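Local coordinates for plasmid stabilization system (Mesorhizobium opportunistum, PDB 5CEG), which probably acts as the RelE/ParE-family toxin of a type II toxin-antitoxin pair, at residues Lys26-Asp31 / Ile103-Asp108; Asp31-Ile36 / Ala43-Tyr48; Glu52-Gln57 / Leu78-Phe83; Gly65-Asp70 / Val90-Asp95. All coordinates share one frame; numbering follows the deposited sequence.

Contact 1 of 4, residues Lys26-Asp31 / Ile103-Asp108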
loop_
_atom_site.group_PDB
_atom_site.type_symbol
_atom_site.label_atom_id
_atom_site.label_comp_id
_atom_site.label_asym_id
_atom_site.label_seq_id
_atom_site.Cartn_x
_atom_site.Cartn_y
_atom_site.Cartn_z
ATOM N N LYS B 26 18.560 3.902 25.637
ATOM C CA LYS B 26 19.564 2.874 25.888
ATOM C C LYS B 26 18.974 1.479 25.678
ATOM O O LYS B 26 19.595 0.623 25.057
ATOM C CB LYS B 26 20.128 3.008 27.308
ATOM C CG LYS B 26 21.190 1.974 27.622
ATOM C CD LYS B 26 21.674 2.118 29.070
ATOM C CE LYS B 26 22.707 1.051 29.420
ATOM N NZ LYS B 26 23.263 1.257 30.791
ATOM N N ALA B 27 17.756 1.266 26.176
ATOM C CA ALA B 27 17.069 -0.000 25.978
ATOM C C ALA B 27 16.817 -0.277 24.496
ATOM O O ALA B 27 16.924 -1.430 24.052
ATOM C CB ALA B 27 15.744 -0.019 26.765
ATOM N N ASP B 28 16.484 0.769 23.735
ATOM C CA ASP B 28 16.283 0.619 22.295
ATOM C C ASP B 28 17.561 0.086 21.663
ATOM O O ASP B 28 17.513 -0.820 20.841
ATOM C CB ASP B 28 15.918 1.955 21.625
ATOM C CG ASP B 28 14.547 2.488 22.026
ATOM O OD1 ASP B 28 13.654 1.708 22.434
ATOM O OD2 ASP B 28 14.374 3.714 21.900
ATOM N N LEU B 29 18.700 0.677 22.040
ATOM C CA LEU B 29 19.995 0.264 21.491
ATOM C C LEU B 29 20.302 -1.200 21.808
ATOM O O LEU B 29 20.786 -1.941 20.958
ATOM C CB LEU B 29 21.120 1.160 22.027
ATOM C CG LEU B 29 21.160 2.610 21.523
ATOM C CD1 LEU B 29 22.245 3.413 22.274
ATOM C CD2 LEU B 29 21.410 2.654 20.009
ATOM N N ILE B 30 20.047 -1.616 23.043
ATOM C CA ILE B 30 20.285 -3.003 23.409
ATOM C C ILE B 30 19.367 -3.941 22.618
ATOM O O ILE B 30 19.819 -4.961 22.102
ATOM C CB ILE B 30 20.101 -3.212 24.913
ATOM C CG1 ILE B 30 21.176 -2.420 25.661
ATOM C CG2 ILE B 30 20.166 -4.699 25.267
ATOM C CD1 ILE B 30 21.005 -2.402 27.150
ATOM N N ASP B 31 18.090 -3.575 22.497
ATOM C CA ASP B 31 17.120 -4.369 21.742
ATOM C C ASP B 31 17.547 -4.558 20.278
ATOM O O ASP B 31 17.480 -5.662 19.729
ATOM C CB ASP B 31 15.748 -3.686 21.796
ATOM C CG ASP B 31 14.639 -4.541 21.200
ATOM O OD1 ASP B 31 14.501 -5.719 21.592
ATOM O OD2 ASP B 31 13.917 -4.029 20.321
ATOM N N ILE B 103 19.118 12.245 23.409
ATOM C CA ILE B 103 18.490 11.312 22.477
ATOM C C ILE B 103 17.396 10.569 23.244
ATOM O O ILE B 103 17.656 9.848 24.208
ATOM C CB ILE B 103 19.518 10.355 21.847
ATOM C CG1 ILE B 103 20.543 11.181 21.063
ATOM C CG2 ILE B 103 18.818 9.343 20.943
ATOM C CD1 ILE B 103 21.610 10.372 20.348
ATOM N N VAL B 104 16.155 10.796 22.818
ATOM C CA VAL B 104 15.001 10.297 23.563
ATOM C C VAL B 104 14.595 8.866 23.172
ATOM O O VAL B 104 14.262 8.055 24.038
ATOM C CB VAL B 104 13.825 11.274 23.386
ATOM C CG1 VAL B 104 12.574 10.768 24.114
ATOM C CG2 VAL B 104 14.220 12.655 23.923
ATOM N N ARG B 105 14.636 8.545 21.871
ATOM C CA ARG B 105 14.395 7.170 21.379
ATOM C C ARG B 105 15.265 6.882 20.168
ATOM O O ARG B 105 15.645 7.806 19.440
ATOM C CB ARG B 105 12.939 6.928 20.945
ATOM C CG ARG B 105 11.890 7.106 22.020
ATOM C CD ARG B 105 12.038 6.098 23.150
ATOM N NE ARG B 105 11.933 4.681 22.780
ATOM C CZ ARG B 105 10.864 3.921 23.005
ATOM N NH1 ARG B 105 9.768 4.447 23.545
ATOM N NH2 ARG B 105 10.898 2.627 22.704
ATOM N N VAL B 106 15.529 5.603 19.950
ATOM C CA VAL B 106 16.055 5.110 18.675
ATOM C C VAL B 106 14.992 4.179 18.074
ATOM O O VAL B 106 14.722 3.103 18.613
ATOM C CB VAL B 106 17.386 4.359 18.846
ATOM C CG1 VAL B 106 17.943 3.969 17.473
ATOM C CG2 VAL B 106 18.402 5.226 19.611
ATOM N N VAL B 107 14.368 4.612 16.979
ATOM C CA VAL B 107 13.215 3.893 16.433
ATOM C C VAL B 107 13.579 3.158 15.146
ATOM O O VAL B 107 14.171 3.748 14.266
ATOM C CB VAL B 107 12.065 4.854 16.146
ATOM C CG1 VAL B 107 10.841 4.088 15.634
ATOM C CG2 VAL B 107 11.703 5.652 17.412
ATOM N N ASP B 108 13.239 1.874 15.054
ATOM C CA ASP B 108 13.459 1.120 13.820
ATOM C C ASP B 108 12.248 1.294 12.918
ATOM O O ASP B 108 11.175 0.790 13.233
ATOM C CB ASP B 108 13.689 -0.365 14.131
ATOM C CG ASP B 108 14.010 -1.197 12.889
ATOM O OD1 ASP B 108 13.839 -0.721 11.749
ATOM O OD2 ASP B 108 14.462 -2.347 13.066
#
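Asp28 on helix 23-37 and Arg105 on strand 100-108 meet through their flat ends. The carboxylate lies at the edge of the guanidinium, and the two planes are only 20° apart. The approach is side-on. Arg105 NE gives a bond to Asp28 OD2 at 2.8 Å, in the guanidinium plane, and Arg105 NH2 one to Asp28 OD1 at 2.9 Å, tilted slightly out of it. Both oxygens use their syn lone pairs. The Arg105 chain is bent at chi2 and chi3 (-64° and -60°), which curls it back from the strand toward the carboxylate. Asp28 OD2 has a second donor: the backbone N of Val106 reaches it at 3.0 Å from the anti side, out of the carboxylate plane. Closer to the backbones, the CB atoms of Asp28 and Val106 lie 4.0 Å apart. Leu29 adds an apolar touch, CD2 to Val106 CG2 at 4.0 Å, the side chains crossing at about a right angle. Val104 and Arg105 form a classic beta bulge opposite Leu86. Arg105 NH1 turns to the chain of another protein, where it meets an acidic side chain and a backbone acceptor. The contact packs the first helix against strand 100-108 of the mixed sheet. One carboxylate thus takes three hydrogen bonds, which fix its rotation. The paired charges probably offset each other, and Asp28 probably orients an arginine that also serves the interface.

Contact 2 of 4, residues Asp31-Ile36 / Ala43-Tyr48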
loop_
_atom_site.group_PDB
_atom_site.type_symbol
_atom_site.label_atom_id
_atom_site.label_comp_id
_atom_site.label_asym_id
_atom_site.label_seq_id
_atom_site.Cartn_x
_atom_site.Cartn_y
_atom_site.Cartn_z
ATOM N N ASP B 31 18.090 -3.575 22.497
ATOM C CA ASP B 31 17.120 -4.369 21.742
ATOM C C ASP B 31 17.547 -4.558 20.278
ATOM O O ASP B 31 17.480 -5.662 19.729
ATOM C CB ASP B 31 15.748 -3.686 21.796
ATOM C CG ASP B 31 14.639 -4.541 21.200
ATOM O OD1 ASP B 31 14.501 -5.719 21.592
ATOM O OD2 ASP B 31 13.917 -4.029 20.321
ATOM N N ILE B 32 17.987 -3.468 19.662
ATOM C CA ILE B 32 18.452 -3.508 18.276
ATOM C C ILE B 32 19.592 -4.511 18.109
ATOM O O ILE B 32 19.577 -5.338 17.190
ATOM C CB ILE B 32 18.902 -2.107 17.806
ATOM C CG1 ILE B 32 17.675 -1.191 17.624
ATOM C CG2 ILE B 32 19.732 -2.200 16.518
ATOM C CD1 ILE B 32 18.027 0.282 17.532
ATOM N N TYR B 33 20.580 -4.443 19.001
ATOM C CA TYR B 33 21.754 -5.304 18.898
ATOM C C TYR B 33 21.390 -6.771 19.111
ATOM O O TYR B 33 21.855 -7.665 18.384
ATOM C CB TYR B 33 22.821 -4.861 19.917
ATOM C CG TYR B 33 24.206 -5.467 19.696
ATOM C CD1 TYR B 33 24.489 -6.762 20.110
ATOM C CD2 TYR B 33 25.213 -4.740 19.094
ATOM C CE1 TYR B 33 25.735 -7.322 19.924
ATOM C CE2 TYR B 33 26.478 -5.296 18.891
ATOM C CZ TYR B 33 26.726 -6.585 19.321
ATOM O OH TYR B 33 27.968 -7.150 19.134
ATOM N N VAL B 34 20.562 -7.031 20.115
ATOM C CA VAL B 34 20.187 -8.409 20.414
ATOM C C VAL B 34 19.362 -9.017 19.278
ATOM O O VAL B 34 19.557 -10.169 18.906
ATOM C CB VAL B 34 19.400 -8.500 21.732
ATOM C CG1 VAL B 34 18.828 -9.897 21.931
ATOM C CG2 VAL B 34 20.298 -8.122 22.920
ATOM N N MET B 35 18.449 -8.244 18.716
ATOM C CA MET B 35 17.591 -8.757 17.654
ATOM C C MET B 35 18.406 -9.241 16.455
ATOM O O MET B 35 18.237 -10.368 15.991
ATOM C CB MET B 35 16.587 -7.689 17.209
ATOM C CG MET B 35 15.716 -8.116 16.035
ATOM S SD MET B 35 14.519 -9.396 16.469
ATOM C CE MET B 35 13.374 -8.433 17.438
ATOM N N ILE B 36 19.296 -8.397 15.951
ATOM C CA ILE B 36 20.039 -8.801 14.766
ATOM C C ILE B 36 21.215 -9.686 15.166
ATOM O O ILE B 36 21.562 -10.615 14.444
ATOM C CB ILE B 36 20.513 -7.585 13.943
ATOM C CG1 ILE B 36 21.206 -8.039 12.645
ATOM C CG2 ILE B 36 21.398 -6.664 14.767
ATOM C CD1 ILE B 36 20.340 -8.965 11.773
ATOM N N ALA B 43 26.694 -7.812 11.751
ATOM C CA ALA B 43 25.706 -6.787 11.428
ATOM C C ALA B 43 25.323 -5.973 12.657
ATOM O O ALA B 43 25.116 -4.762 12.560
ATOM C CB ALA B 43 24.456 -7.418 10.812
ATOM N N ALA B 44 25.222 -6.636 13.805
ATOM C CA ALA B 44 24.906 -5.935 15.040
ATOM C C ALA B 44 26.008 -4.919 15.342
ATOM O O ALA B 44 25.740 -3.749 15.623
ATOM C CB ALA B 44 24.742 -6.922 16.194
ATOM N N ASP B 45 27.255 -5.366 15.245
ATOM C CA ASP B 45 28.378 -4.461 15.441
ATOM C C ASP B 45 28.371 -3.280 14.471
ATOM O O ASP B 45 28.668 -2.156 14.877
ATOM C CB ASP B 45 29.709 -5.211 15.306
ATOM C CG ASP B 45 30.049 -6.023 16.536
ATOM O OD1 ASP B 45 29.581 -5.679 17.644
ATOM O OD2 ASP B 45 30.808 -7.001 16.388
ATOM N N ARG B 46 28.029 -3.518 13.203
ATOM C CA ARG B 46 28.001 -2.429 12.228
ATOM C C ARG B 46 26.925 -1.401 12.567
ATOM O O ARG B 46 27.164 -0.204 12.435
ATOM C CB ARG B 46 27.798 -2.961 10.809
ATOM C CG ARG B 46 29.039 -3.652 10.236
ATOM C CD ARG B 46 28.914 -3.899 8.731
ATOM N NE ARG B 46 27.798 -4.783 8.395
ATOM C CZ ARG B 46 27.886 -6.110 8.319
ATOM N NH1 ARG B 46 29.039 -6.717 8.565
ATOM N NH2 ARG B 46 26.818 -6.832 8.003
ATOM N N TYR B 47 25.752 -1.851 13.019
ATOM C CA TYR B 47 24.711 -0.899 13.409
ATOM C C TYR B 47 25.191 -0.037 14.580
ATOM O O TYR B 47 24.929 1.170 14.611
ATOM C CB TYR B 47 23.398 -1.605 13.787
ATOM C CG TYR B 47 22.589 -2.152 12.629
ATOM C CD1 TYR B 47 22.477 -1.459 11.433
ATOM C CD2 TYR B 47 21.919 -3.360 12.750
ATOM C CE1 TYR B 47 21.715 -1.970 10.376
ATOM C CE2 TYR B 47 21.176 -3.886 11.705
ATOM C CZ TYR B 47 21.073 -3.187 10.529
ATOM O OH TYR B 47 20.323 -3.712 9.499
ATOM N N TYR B 48 25.896 -0.638 15.541
ATOM C CA TYR B 48 26.451 0.162 16.634
ATOM C C TYR B 48 27.527 1.130 16.133
ATOM O O TYR B 48 27.597 2.263 16.600
ATOM C CB TYR B 48 27.030 -0.721 17.750
ATOM C CG TYR B 48 26.053 -1.078 18.857
ATOM C CD1 TYR B 48 24.675 -0.992 18.662
ATOM C CD2 TYR B 48 26.513 -1.515 20.096
ATOM C CE1 TYR B 48 23.783 -1.326 19.680
ATOM C CE2 TYR B 48 25.638 -1.855 21.109
ATOM C CZ TYR B 48 24.267 -1.752 20.898
ATOM O OH TYR B 48 23.400 -2.095 21.914
#
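Ala44 and Tyr33 form the apolar centre where helices 23-37 and 41-60 pack as an antiparallel hairpin. The Ala44 methyl sits over the middle of the Tyr33 ring, 3.5 Å from the centroid, a CH-pi contact. The small residue is consistent with close helices: the axes of the two segments approach to 8.7 Å at 157°. Tyr33 also directs an edge at the face of Tyr48. The ring planes are 51° apart, and CD2 of Tyr33 lies above the centre of the Tyr48 ring. Ile36 flanks the pair. Its CG2 meets Ala44 CB at 3.6 Å and the edge of the Tyr47 ring at CD2, while its CG1 touches Ala43 CB at 3.8 Å. With CG anti to the backbone N (chi1 -167°), Tyr33 reaches across to the second helix and carries its hydroxyl to the polar edge. There Tyr33 OH donates to Asp45 OD1 at 2.6 Å, coming from above the carboxylate plane. The chain of another protein adds basic charge at this edge, to Asp45 and to the Tyr33 hydroxyl, and Arg42 pairs with Asp45 OD2. The Tyr48 hydroxyl bonds back to Leu29 O, while that of Tyr47 bonds to an acidic side chain of a further chain of another protein. The chemistry is graded: methyls and rings fill the seam, and the hydroxyl-carboxylate bond at its margin holds the Tyr33 ring in place beside a charged interface.

Contact 3 of 4, residues Glu52-Gln57 / Leu78-Phe83; sequences EARALQ and LVEAPF
The guanidinium of Arg54 lies against Leu78 with one face and uses its edges for hydrogen bonds. CD1 of Leu78 sits 3.4 Å above the plane, offset toward the rim, and comes nearest to NH2. At one edge the backbone O of Val79 takes two bonds side-on, from NE of Arg54 at 3.1 Å and from NH2 at 3.2 Å. Neither is straight, with N-H...O angles of 146° and 140°, as expected when two donors share one oxygen. NE lies above the carbonyl plane, whereas NH2 is in it. At another edge Arg54 NH1 bonds to OE1 of Gln57, one helical turn on, at 3.0 Å and in the guanidinium plane. Glu80 stands apart from this plane. Its OE1 makes a long salt bridge with Arg54 NE, 3.8 Å, with no N-H directed at the oxygen; Glu80 OE1 comes nearer to Arg54 CD, 3.6 Å. The Arg54 chain leaves the helix with CG anti to the backbone N and bends at chi2 (65°). Leu78 CD2 lies alongside its CG. These bonds hold the guanidinium flat over the leucine. Backbone oxygens of Arg63 and Gly65 of the second subunit also accept from it. The contact joins helix 41-60 to strand 76-80 near the turn into strand 83-90, where Phe83 packs on Leu51 of the same helix, and it continues into the subunit interface.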
loop_
_atom_site.group_PDB
_atom_site.type_symbol
_atom_site.label_atom_id
_atom_site.label_comp_id
_atom_site.label_asym_id
_atom_site.label_seq_id
_atom_site.Cartn_x
_atom_site.Cartn_y
_atom_site.Cartn_z
ATOM N N GLU B 52 26.771 5.041 16.736
ATOM C CA GLU B 52 27.749 5.804 17.510
ATOM C C GLU B 52 28.308 6.959 16.678
ATOM O O GLU B 52 28.445 8.083 17.172
ATOM C CB GLU B 52 28.889 4.905 17.997
ATOM C CG GLU B 52 29.905 5.658 18.851
ATOM C CD GLU B 52 31.053 4.785 19.320
ATOM O OE1 GLU B 52 31.332 3.745 18.681
ATOM O OE2 GLU B 52 31.685 5.154 20.329
ATOM N N ALA B 53 28.599 6.691 15.409
ATOM C CA ALA B 53 29.129 7.740 14.537
ATOM C C ALA B 53 28.126 8.876 14.377
ATOM O O ALA B 53 28.491 10.049 14.407
ATOM C CB ALA B 53 29.510 7.168 13.171
ATOM N N ARG B 54 26.853 8.537 14.207
ATOM C CA ARG B 54 25.840 9.567 14.010
ATOM C C ARG B 54 25.674 10.392 15.292
ATOM O O ARG B 54 25.491 11.608 15.232
ATOM C CB ARG B 54 24.497 8.941 13.591
ATOM C CG ARG B 54 23.492 9.922 12.956
ATOM C CD ARG B 54 23.989 10.476 11.612
ATOM N NE ARG B 54 22.889 10.869 10.724
ATOM C CZ ARG B 54 22.969 11.824 9.796
ATOM N NH1 ARG B 54 24.104 12.495 9.629
ATOM N NH2 ARG B 54 21.916 12.095 9.023
ATOM N N ALA B 55 25.738 9.737 16.446
ATOM C CA ALA B 55 25.603 10.450 17.720
ATOM C C ALA B 55 26.788 11.386 17.976
ATOM O O ALA B 55 26.615 12.462 18.547
ATOM C CB ALA B 55 25.450 9.460 18.872
ATOM N N LEU B 56 27.981 10.970 17.564
ATOM C CA LEU B 56 29.184 11.796 17.698
ATOM C C LEU B 56 29.072 13.034 16.826
ATOM O O LEU B 56 29.458 14.123 17.244
ATOM C CB LEU B 56 30.443 11.003 17.331
ATOM C CG LEU B 56 30.900 9.921 18.313
ATOM C CD1 LEU B 56 31.969 9.045 17.674
ATOM C CD2 LEU B 56 31.418 10.550 19.599
ATOM N N GLN B 57 28.543 12.874 15.613
ATOM C CA GLN B 57 28.267 14.028 14.760
ATOM C C GLN B 57 27.325 15.001 15.442
ATOM O O GLN B 57 27.493 16.220 15.382
ATOM C CB GLN B 57 27.632 13.603 13.431
ATOM C CG GLN B 57 28.546 12.978 12.421
ATOM C CD GLN B 57 27.821 12.769 11.107
ATOM O OE1 GLN B 57 26.663 12.353 11.092
ATOM N NE2 GLN B 57 28.486 13.079 10.003
ATOM N N LEU B 78 16.756 12.695 13.388
ATOM C CA LEU B 78 17.964 12.485 12.606
ATOM C C LEU B 78 17.941 11.045 12.117
ATOM O O LEU B 78 17.781 10.123 12.908
ATOM C CB LEU B 78 19.213 12.793 13.453
ATOM C CG LEU B 78 20.571 12.869 12.757
ATOM C CD1 LEU B 78 20.590 13.923 11.653
ATOM C CD2 LEU B 78 21.659 13.138 13.786
ATOM N N VAL B 79 18.061 10.847 10.806
ATOM C CA VAL B 79 17.953 9.506 10.243
ATOM C C VAL B 79 19.321 8.825 10.148
ATOM O O VAL B 79 20.320 9.443 9.770
ATOM C CB VAL B 79 17.272 9.544 8.842
ATOM C CG1 VAL B 79 17.252 8.157 8.192
ATOM C CG2 VAL B 79 15.859 10.078 8.957
ATOM N N GLU B 80 19.352 7.554 10.543
ATOM C CA GLU B 80 20.485 6.663 10.331
ATOM C C GLU B 80 19.889 5.334 9.898
ATOM O O GLU B 80 19.628 4.455 10.725
ATOM C CB GLU B 80 21.337 6.523 11.602
ATOM C CG GLU B 80 22.526 5.572 11.466
ATOM C CD GLU B 80 23.465 5.976 10.353
ATOM O OE1 GLU B 80 23.780 7.185 10.251
ATOM O OE2 GLU B 80 23.882 5.091 9.580
ATOM N N ALA B 81 19.638 5.205 8.597
ATOM C CA ALA B 81 18.816 4.117 8.075
ATOM C C ALA B 81 19.269 2.745 8.564
ATOM O O ALA B 81 20.471 2.451 8.565
ATOM C CB ALA B 81 18.820 4.153 6.549
ATOM N N PRO B 82 18.318 1.897 8.976
ATOM C CA PRO B 82 16.849 2.033 8.977
ATOM C C PRO B 82 16.254 2.680 10.235
ATOM O O PRO B 82 15.042 2.560 10.484
ATOM C CB PRO B 82 16.388 0.576 8.879
ATOM C CG PRO B 82 17.438 -0.153 9.676
ATOM C CD PRO B 82 18.734 0.533 9.356
ATOM N N PHE B 83 17.098 3.344 11.021
ATOM C CA PHE B 83 16.676 3.916 12.296
ATOM C C PHE B 83 16.406 5.405 12.202
ATOM O O PHE B 83 16.953 6.114 11.356
ATOM C CB PHE B 83 17.735 3.658 13.381
ATOM C CG PHE B 83 18.186 2.236 13.438
ATOM C CD1 PHE B 83 17.355 1.258 13.960
ATOM C CD2 PHE B 83 19.423 1.872 12.931
ATOM C CE1 PHE B 83 17.761 -0.060 13.995
ATOM C CE2 PHE B 83 19.836 0.560 12.962
ATOM C CZ PHE B 83 19.009 -0.409 13.480
#

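Contact 4 of 4, residues Gly65-Asp70 / Val90-Asp95; sequences GVRRPD and VPDTDD
Arg67 reaches from the short strand 66-67 into the loop that follows strand 83-90, where Asp92 and Asp94 receive it. Its CB points toward that loop. CG lies beside the backbone N, and the chain then runs extended from CG to NE, which carries the charge clear of the strand. Arg67 CD passes Asp94 OD1 at a loose 4.1 Å. Arg67 NE makes the first bond, to Asp94 OD1 at 2.9 Å, in the guanidinium plane and on the syn lone pair of that oxygen. Arg67 NH2 also reaches Asp94 OD1, at 2.9 Å, but from above the carboxylate plane. Arg67 NH2 has a second acceptor, Asp92 OD1, at 3.2 Å and a bent 135°. Arg67 NH1 bonds Asp92 OD1 at 2.8 Å, more nearly straight at 160° and on its syn lone pair. Asp94 is therefore gripped side-on and Asp92 end-on, each through a single oxygen. Both carboxylates stand steeply to the guanidinium. Asp92 is also the centre of an inverse gamma turn. Arg63 bonds to the backbone O of Thr93, and Arg76 lies close by, with a long, weak ion pair to Asp94. Two acids thus share one arginine at the protein surface. Its positive charge probably eases the repulsion between them, and the four hydrogen bonds tie an irregular loop to the outermost strand 66-67.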
loop_
_atom_site.group_PDB
_atom_site.type_symbol
_atom_site.label_atom_id
_atom_site.label_comp_id
_atom_site.label_asym_id
_atom_site.label_seq_id
_atom_site.Cartn_x
_atom_site.Cartn_y
_atom_site.Cartn_z
ATOM N N GLY B 65 19.529 17.713 13.255
ATOM C CA GLY B 65 18.253 17.047 13.059
ATOM C C GLY B 65 17.136 18.015 12.680
ATOM O O GLY B 65 17.082 19.145 13.163
ATOM N N VAL B 66 16.243 17.571 11.804
ATOM C CA VAL B 66 15.115 18.392 11.379
ATOM C C VAL B 66 14.064 18.487 12.479
ATOM O O VAL B 66 13.718 17.479 13.096
ATOM C CB VAL B 66 14.477 17.817 10.097
ATOM C CG1 VAL B 66 13.140 18.475 9.816
ATOM C CG2 VAL B 66 15.436 17.977 8.914
ATOM N N ARG B 67 13.550 19.689 12.725
ATOM C CA ARG B 67 12.507 19.853 13.727
ATOM C C ARG B 67 11.243 19.109 13.337
ATOM O O ARG B 67 10.819 19.142 12.174
ATOM C CB ARG B 67 12.178 21.330 13.935
ATOM C CG ARG B 67 13.212 22.108 14.727
ATOM C CD ARG B 67 12.576 23.406 15.223
ATOM N NE ARG B 67 13.446 24.214 16.081
ATOM C CZ ARG B 67 13.624 24.003 17.382
ATOM N NH1 ARG B 67 13.027 22.981 17.980
ATOM N NH2 ARG B 67 14.425 24.800 18.083
ATOM N N ARG B 68 10.645 18.433 14.312
ATOM C CA ARG B 68 9.381 17.749 14.107
ATOM C C ARG B 68 8.413 18.106 15.235
ATOM O O ARG B 68 8.064 17.265 16.059
ATOM C CB ARG B 68 9.594 16.228 14.035
ATOM C CG ARG B 68 10.330 15.755 12.774
ATOM C CD ARG B 68 9.519 16.067 11.531
ATOM N NE ARG B 68 8.189 15.476 11.626
ATOM C CZ ARG B 68 7.873 14.266 11.176
ATOM N NH1 ARG B 68 8.782 13.522 10.560
ATOM N NH2 ARG B 68 6.640 13.808 11.323
ATOM N N PRO B 69 7.966 19.374 15.274
ATOM C CA PRO B 69 7.081 19.809 16.357
ATOM C C PRO B 69 5.714 19.129 16.301
ATOM O O PRO B 69 4.962 19.206 17.271
ATOM C CB PRO B 69 6.962 21.322 16.127
ATOM C CG PRO B 69 7.247 21.507 14.679
ATOM C CD PRO B 69 8.228 20.445 14.296
ATOM N N ASP B 70 5.409 18.455 15.192
ATOM C CA ASP B 70 4.174 17.687 15.112
ATOM C C ASP B 70 4.219 16.458 16.016
ATOM O O ASP B 70 3.179 15.896 16.357
ATOM C CB ASP B 70 3.868 17.280 13.659
ATOM C CG ASP B 70 5.034 16.582 12.961
ATOM O OD1 ASP B 70 6.214 16.883 13.237
ATOM O OD2 ASP B 70 4.763 15.724 12.097
ATOM N N VAL B 90 18.726 21.156 24.633
ATOM C CA VAL B 90 18.340 22.043 25.723
ATOM C C VAL B 90 19.440 23.087 25.894
ATOM O O VAL B 90 20.595 22.722 26.089
ATOM C CB VAL B 90 18.129 21.306 27.037
ATOM C CG1 VAL B 90 17.731 22.309 28.120
ATOM C CG2 VAL B 90 17.045 20.236 26.884
ATOM N N PRO B 91 19.092 24.379 25.795
ATOM C CA PRO B 91 17.765 24.944 25.505
ATOM C C PRO B 91 17.257 24.551 24.119
ATOM O O PRO B 91 18.058 24.200 23.249
ATOM C CB PRO B 91 17.989 26.459 25.568
ATOM C CG PRO B 91 19.325 26.641 26.246
ATOM C CD PRO B 91 20.123 25.426 25.923
ATOM N N ASP B 92 15.942 24.595 23.942
ATOM C CA ASP B 92 15.323 24.325 22.654
ATOM C C ASP B 92 15.280 25.608 21.820
ATOM O O ASP B 92 14.217 26.184 21.602
ATOM C CB ASP B 92 13.907 23.771 22.850
ATOM C CG ASP B 92 13.209 23.474 21.535
ATOM O OD1 ASP B 92 13.877 22.957 20.630
ATOM O OD2 ASP B 92 12.006 23.774 21.405
ATOM N N THR B 93 16.443 26.060 21.371
ATOM C CA THR B 93 16.549 27.303 20.606
ATOM C C THR B 93 17.088 27.026 19.209
ATOM O O THR B 93 17.679 25.978 18.970
ATOM C CB THR B 93 17.470 28.304 21.306
ATOM O OG1 THR B 93 18.720 27.661 21.590
ATOM C CG2 THR B 93 16.848 28.783 22.611
ATOM N N ASP B 94 16.889 27.963 18.287
ATOM C CA ASP B 94 17.375 27.792 16.924
ATOM C C ASP B 94 18.801 28.295 16.768
ATOM O O ASP B 94 19.475 27.984 15.790
ATOM C CB ASP B 94 16.462 28.510 15.934
ATOM C CG ASP B 94 15.150 27.793 15.737
ATOM O OD1 ASP B 94 15.118 26.562 15.937
ATOM O OD2 ASP B 94 14.156 28.458 15.381
ATOM N N ASP B 95 19.250 29.086 17.735
ATOM C CA ASP B 95 20.609 29.600 17.727
ATOM C C ASP B 95 21.057 29.884 19.149
ATOM O O ASP B 95 20.237 30.097 20.039
ATOM C CB ASP B 95 20.711 30.863 16.871
ATOM C CG ASP B 95 19.717 31.924 17.282
ATOM O OD1 ASP B 95 18.708 32.102 16.568
ATOM O OD2 ASP B 95 19.942 32.576 18.324
#

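How the contacts relate
Contacts 1 and 2 are buried, contact 3 is partly so, and contact 4 lies at the surface. Contacts 1 and 2 share helix 23-37 and Asp31, and contacts 2 and 3 share helix 41-60. Phe83 of contact 3 packs against Ile32 and Tyr47 of contact 2 and against Val106 of contact 1. Contacts 1, 3 and 4 all reach the same sheet. Contacts 2 and 4 lie on opposite sides of the chain's centre, with centres about 28 Å apart. The chemistry follows the place: helix-helix packing is mainly apolar and aromatic, while an arginine makes each contact with the sheet, gripping one carboxylate, a backbone oxygen, or two carboxylates.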